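2-methyl-aconitate isomerase (Shewanella oneidensis, PDB 5K87) catalyses the cis-trans isomerization of 2-methyl-aconitate by base-catalysed proton abstraction, a step in propionate breakdown through the 2-methylcitrate cycle, and works as a homodimer. Local coordinates at residues T237-L241 against L308-A312; S292-S296 against G356-G360. The protein carries 1 engineered substitution. All coordinates share one frame. Residue numbers count along the deposited sequence, not the author numbering.

Contact 1 (T237-L241 against L308-A312); sequences TGTEL and LLVRA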
loop_
_atom_site.group_PDB
_atom_site.type_symbol
_atom_site.label_atom_id
_atom_site.label_comp_id
_atom_site.label_asym_id
_atom_site.label_seq_id
_atom_site.Cartn_x
_atom_site.Cartn_y
_atom_site.Cartn_z
ATOM N N THR A 237 27.398 5.808 2.225
ATOM C CA THR A 237 27.720 7.210 2.468
ATOM C C THR A 237 26.717 7.880 3.392
ATOM O O THR A 237 26.986 8.952 3.920
ATOM C CB THR A 237 27.744 8.004 1.169
ATOM O OG1 THR A 237 26.424 8.029 0.618
ATOM C CG2 THR A 237 28.695 7.361 0.170
ATOM N N GLY A 238 25.555 7.259 3.573
ATOM C CA GLY A 238 24.485 7.866 4.344
ATOM C C GLY A 238 23.443 8.571 3.495
ATOM O O GLY A 238 22.413 9.000 4.008
ATOM N N THR A 239 23.701 8.689 2.194
ATOM C CA THR A 239 22.753 9.344 1.295
ATOM C C THR A 239 21.847 8.356 0.560
ATOM O O THR A 239 21.052 8.751 -0.290
ATOM C CB THR A 239 23.458 10.219 0.236
ATOM O OG1 THR A 239 24.236 9.385 -0.631
ATOM C CG2 THR A 239 24.344 11.270 0.897
ATOM N N GLU A 240 21.976 7.076 0.881
ATOM C CA GLU A 240 21.257 6.027 0.168
ATOM C C GLU A 240 19.745 6.199 0.241
ATOM O O GLU A 240 19.192 6.668 1.249
ATOM C CB GLU A 240 21.640 4.650 0.706
ATOM C CG GLU A 240 23.035 4.178 0.302
ATOM C CD GLU A 240 24.160 4.883 1.040
ATOM O OE1 GLU A 240 23.924 5.448 2.128
ATOM O OE2 GLU A 240 25.302 4.856 0.527
ATOM N N LEU A 241 19.084 5.813 -0.842
ATOM C CA LEU A 241 17.625 5.760 -0.906
ATOM C C LEU A 241 17.170 4.302 -0.899
ATOM O O LEU A 241 17.992 3.394 -0.988
ATOM C CB LEU A 241 17.132 6.480 -2.156
ATOM C CG LEU A 241 17.530 7.955 -2.232
ATOM C CD1 LEU A 241 16.947 8.598 -3.483
ATOM C CD2 LEU A 241 17.080 8.689 -0.977
ATOM N N LEU A 308 23.448 15.815 10.508
ATOM C CA LEU A 308 23.955 14.474 10.204
ATOM C C LEU A 308 22.959 13.763 9.294
ATOM O O LEU A 308 21.852 14.256 9.068
ATOM C CB LEU A 308 24.190 13.646 11.480
ATOM C CG LEU A 308 22.948 13.102 12.192
ATOM C CD1 LEU A 308 23.349 11.975 13.125
ATOM C CD2 LEU A 308 22.208 14.180 12.973
ATOM N N LEU A 309 23.368 12.616 8.769
ATOM C CA LEU A 309 22.498 11.740 7.992
ATOM C C LEU A 309 22.218 10.491 8.800
ATOM O O LEU A 309 23.121 9.938 9.435
ATOM C CB LEU A 309 23.194 11.327 6.705
ATOM C CG LEU A 309 23.642 12.488 5.824
ATOM C CD1 LEU A 309 24.243 11.948 4.545
ATOM C CD2 LEU A 309 22.502 13.444 5.530
ATOM N N VAL A 310 20.963 10.038 8.783
ATOM C CA VAL A 310 20.616 8.759 9.385
ATOM C C VAL A 310 19.657 8.003 8.486
ATOM O O VAL A 310 18.659 8.559 8.018
ATOM C CB VAL A 310 19.960 8.903 10.779
ATOM C CG1 VAL A 310 19.830 7.527 11.431
ATOM C CG2 VAL A 310 20.753 9.849 11.687
ATOM N N ARG A 311 19.974 6.737 8.248
ATOM C CA ARG A 311 19.094 5.812 7.541
ATOM C C ARG A 311 18.797 4.681 8.507
ATOM O O ARG A 311 19.691 4.235 9.222
ATOM C CB ARG A 311 19.803 5.260 6.312
ATOM C CG ARG A 311 19.452 5.959 5.014
ATOM C CD ARG A 311 19.729 7.451 5.023
ATOM N NE ARG A 311 19.557 7.987 3.678
ATOM C CZ ARG A 311 19.458 9.279 3.382
ATOM N NH1 ARG A 311 19.530 10.205 4.328
ATOM N NH2 ARG A 311 19.304 9.641 2.124
ATOM N N ALA A 312 17.560 4.200 8.548
ATOM C CA ALA A 312 17.231 3.103 9.451
ATOM C C ALA A 312 16.481 2.007 8.727
ATOM O O ALA A 312 15.809 2.259 7.721
ATOM C CB ALA A 312 16.412 3.602 10.623
#

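Contact 2 (S292-S296 against G356-G360); sequences SYASS and GHPSG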
loop_
_atom_site.group_PDB
_atom_site.type_symbol
_atom_site.label_atom_id
_atom_site.label_comp_id
_atom_site.label_asym_id
_atom_site.label_seq_id
_atom_site.Cartn_x
_atom_site.Cartn_y
_atom_site.Cartn_z
ATOM N N SER A 292 25.256 16.415 0.887
ATOM C CA SER A 292 24.129 16.774 0.040
ATOM C C SER A 292 23.590 15.556 -0.701
ATOM O O SER A 292 24.351 14.666 -1.082
ATOM C CB SER A 292 24.550 17.849 -0.966
ATOM O OG SER A 292 23.464 18.246 -1.784
ATOM N N TYR A 293 22.275 15.511 -0.896
ATOM C CA TYR A 293 21.661 14.447 -1.684
ATOM C C TYR A 293 20.265 14.829 -2.143
ATOM O O TYR A 293 19.619 15.697 -1.559
ATOM C CB TYR A 293 21.587 13.135 -0.892
ATOM C CG TYR A 293 20.694 13.199 0.330
ATOM C CD1 TYR A 293 21.172 13.724 1.527
ATOM C CD2 TYR A 293 19.383 12.718 0.299
ATOM C CE1 TYR A 293 20.376 13.791 2.652
ATOM C CE2 TYR A 293 18.571 12.785 1.427
ATOM C CZ TYR A 293 19.078 13.318 2.600
ATOM O OH TYR A 293 18.306 13.391 3.734
ATOM N N ALA A 294 19.804 14.169 -3.199
ATOM C CA ALA A 294 18.420 14.285 -3.630
ATOM C C ALA A 294 17.592 13.302 -2.818
ATOM O O ALA A 294 17.928 12.122 -2.729
ATOM C CB ALA A 294 18.292 13.987 -5.117
ATOM N N SER A 295 16.523 13.797 -2.208
ATOM C CA SER A 295 15.622 12.938 -1.447
ATOM C C SER A 295 14.753 12.145 -2.405
ATOM O O SER A 295 14.786 12.344 -3.622
ATOM C CB SER A 295 14.727 13.774 -0.547
ATOM O OG SER A 295 13.712 14.390 -1.319
ATOM N N SER A 296 13.954 11.246 -1.847
ATOM C CA SER A 296 13.069 10.408 -2.642
ATOM C C SER A 296 12.007 11.203 -3.401
ATOM O O SER A 296 11.410 10.692 -4.345
ATOM C CB SER A 296 12.388 9.380 -1.745
ATOM O OG SER A 296 11.639 10.035 -0.742
ATOM N N GLY A 356 19.105 14.120 8.114
ATOM C CA GLY A 356 18.604 13.790 6.801
ATOM C C GLY A 356 18.333 12.305 6.664
ATOM O O GLY A 356 19.215 11.477 6.885
ATOM N N HIS A 357 17.098 11.990 6.282
ATOM C CA HIS A 357 16.652 10.628 6.016
ATOM C C HIS A 357 16.245 10.537 4.530
ATOM O O HIS A 357 16.355 11.522 3.800
ATOM C CB HIS A 357 15.514 10.251 6.981
ATOM C CG HIS A 357 14.340 11.173 6.946
ATOM N ND1 HIS A 357 13.427 11.192 5.908
ATOM C CD2 HIS A 357 13.910 12.090 7.846
ATOM C CE1 HIS A 357 12.493 12.089 6.174
ATOM N NE2 HIS A 357 12.760 12.647 7.340
ATOM N N PRO A 358 15.814 9.358 4.045
ATOM C CA PRO A 358 15.574 9.285 2.596
ATOM C C PRO A 358 14.536 10.257 2.046
ATOM O O PRO A 358 14.648 10.636 0.884
ATOM C CB PRO A 358 15.139 7.831 2.400
ATOM C CG PRO A 358 15.910 7.107 3.444
ATOM C CD PRO A 358 15.814 8.014 4.647
ATOM N N SER A 359 13.568 10.671 2.854
ATOM C CA SER A 359 12.506 11.550 2.365
ATOM C C SER A 359 12.740 13.038 2.628
ATOM O O SER A 359 11.891 13.857 2.273
ATOM C CB SER A 359 11.151 11.142 2.963
ATOM O OG SER A 359 10.697 9.919 2.408
ATOM N N GLY A 360 13.870 13.390 3.240
ATOM C CA GLY A 360 14.124 14.775 3.599
ATOM C C GLY A 360 14.700 14.880 4.992
ATOM O O GLY A 360 15.584 14.104 5.361
HETATM O O HOH W 1 12.431 15.849 0.494
#

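Contact 1 (T237-L241 against L308-A312)
Arg311 supplies the polar link between loop 237-241 and strand 308-312. Its guanidinium binds one carbonyl twice: Arg311 NE donates to Glu240 O at 2.8 Å and Arg311 NH2 to the same Glu240 O at 3.1 Å, near the plane of the group. Gly238 O and Thr239 CA lie over one guanidinium face, Gly238 O 3.0 Å from Arg311 CZ but without a hydrogen bond. The apolar part is small: Leu309 CD1 packs 3.7 Å from Thr239 CG2. Leu309 CD1 also rests on the Gly238 carbonyl, 3.5 Å from Gly238 O. At the positive phi of Gly238 (97°), a beta carbon would crowd Leu309 and press on Thr237 O, which by itself calls for glycine. The loop is braced from within: Glu240 folds its carboxylate back, taking Thr237 N on OE2 (2.9 Å) and Gly238 N on OE1 (2.8 Å), while Thr237 OG1 accepts from Thr239 N at 3.2 Å in an ST turn. This is packing within the PrpF fold (DAP epimerase clan), the Arg311 side chain about 8 Å from that of substrate-binding His319. Tyr293 of strand 293-294 makes a cation-pi contact with Arg311. The loop thus packs on the sheet where strand 308-314 lies between antiparallel strand 283-288 and parallel strand 352-357.

Contact 2 (S292-S296 against G356-G360)
Segment 356-360 leaves strand 352-357 through a type I beta turn from His357 to Gly360, closed by Gly360 N to His357 O (3.2 Å) and His357 N to Gly360 O (2.8 Å). Segment 292-296 passes alongside, nearest at Ser295 and Ser359 (CA to CA 5.1 Å), and Ser296 N donates to Pro358 O at 2.9 Å. This tight turn is a two-residue beta hairpin joining antiparallel strands 352-357 and 360-371; Gly360, at phi 136°, closes it in a conformation suited to glycine. Tyr293 reaches the hairpin end with its hydroxyl: OH donates to His357 O at 2.7 Å and lies 3.1 Å from Gly356 CA, leaving no room for a beta carbon there. Within the turn, Ser359 N donates to His357 ND1 at 3.1 Å. A water bridges Ser295 OG and Ser359 O, 2.7 Å from each, while Ser295 OG also bonds Ser297 OG. Ser359 OG bonds His320 O, and Tyr59 of the second subunit packs on Ser296 and Ser359.

Overall arrangement
Contact 1 brings a loop, and contact 2 a short strand of a separate two-stranded sheet with the residues after it, to the same large sheet, through neighbouring strands 308-314 and 352-357; their centres are about 8 Å apart. The segments alternate along the chain. Gly356 pairs with Leu308 and Val310 by probable backbone hydrogen bonds, and the Arg311-Tyr293 cation-pi pair ties the two contacts. Contact 1 is partly buried, relying on a charged side chain whose NE and NH2 share one loop carbonyl; contact 2 is more buried yet uncharged across its segments, using hydroxyl, backbone and water-mediated bonds. No other chain touches contact 1, whereas contact 2 borders the second subunit and lies nearer the malonate, about 8 Å from Ser359 against about 11 Å from Arg311 (side chains).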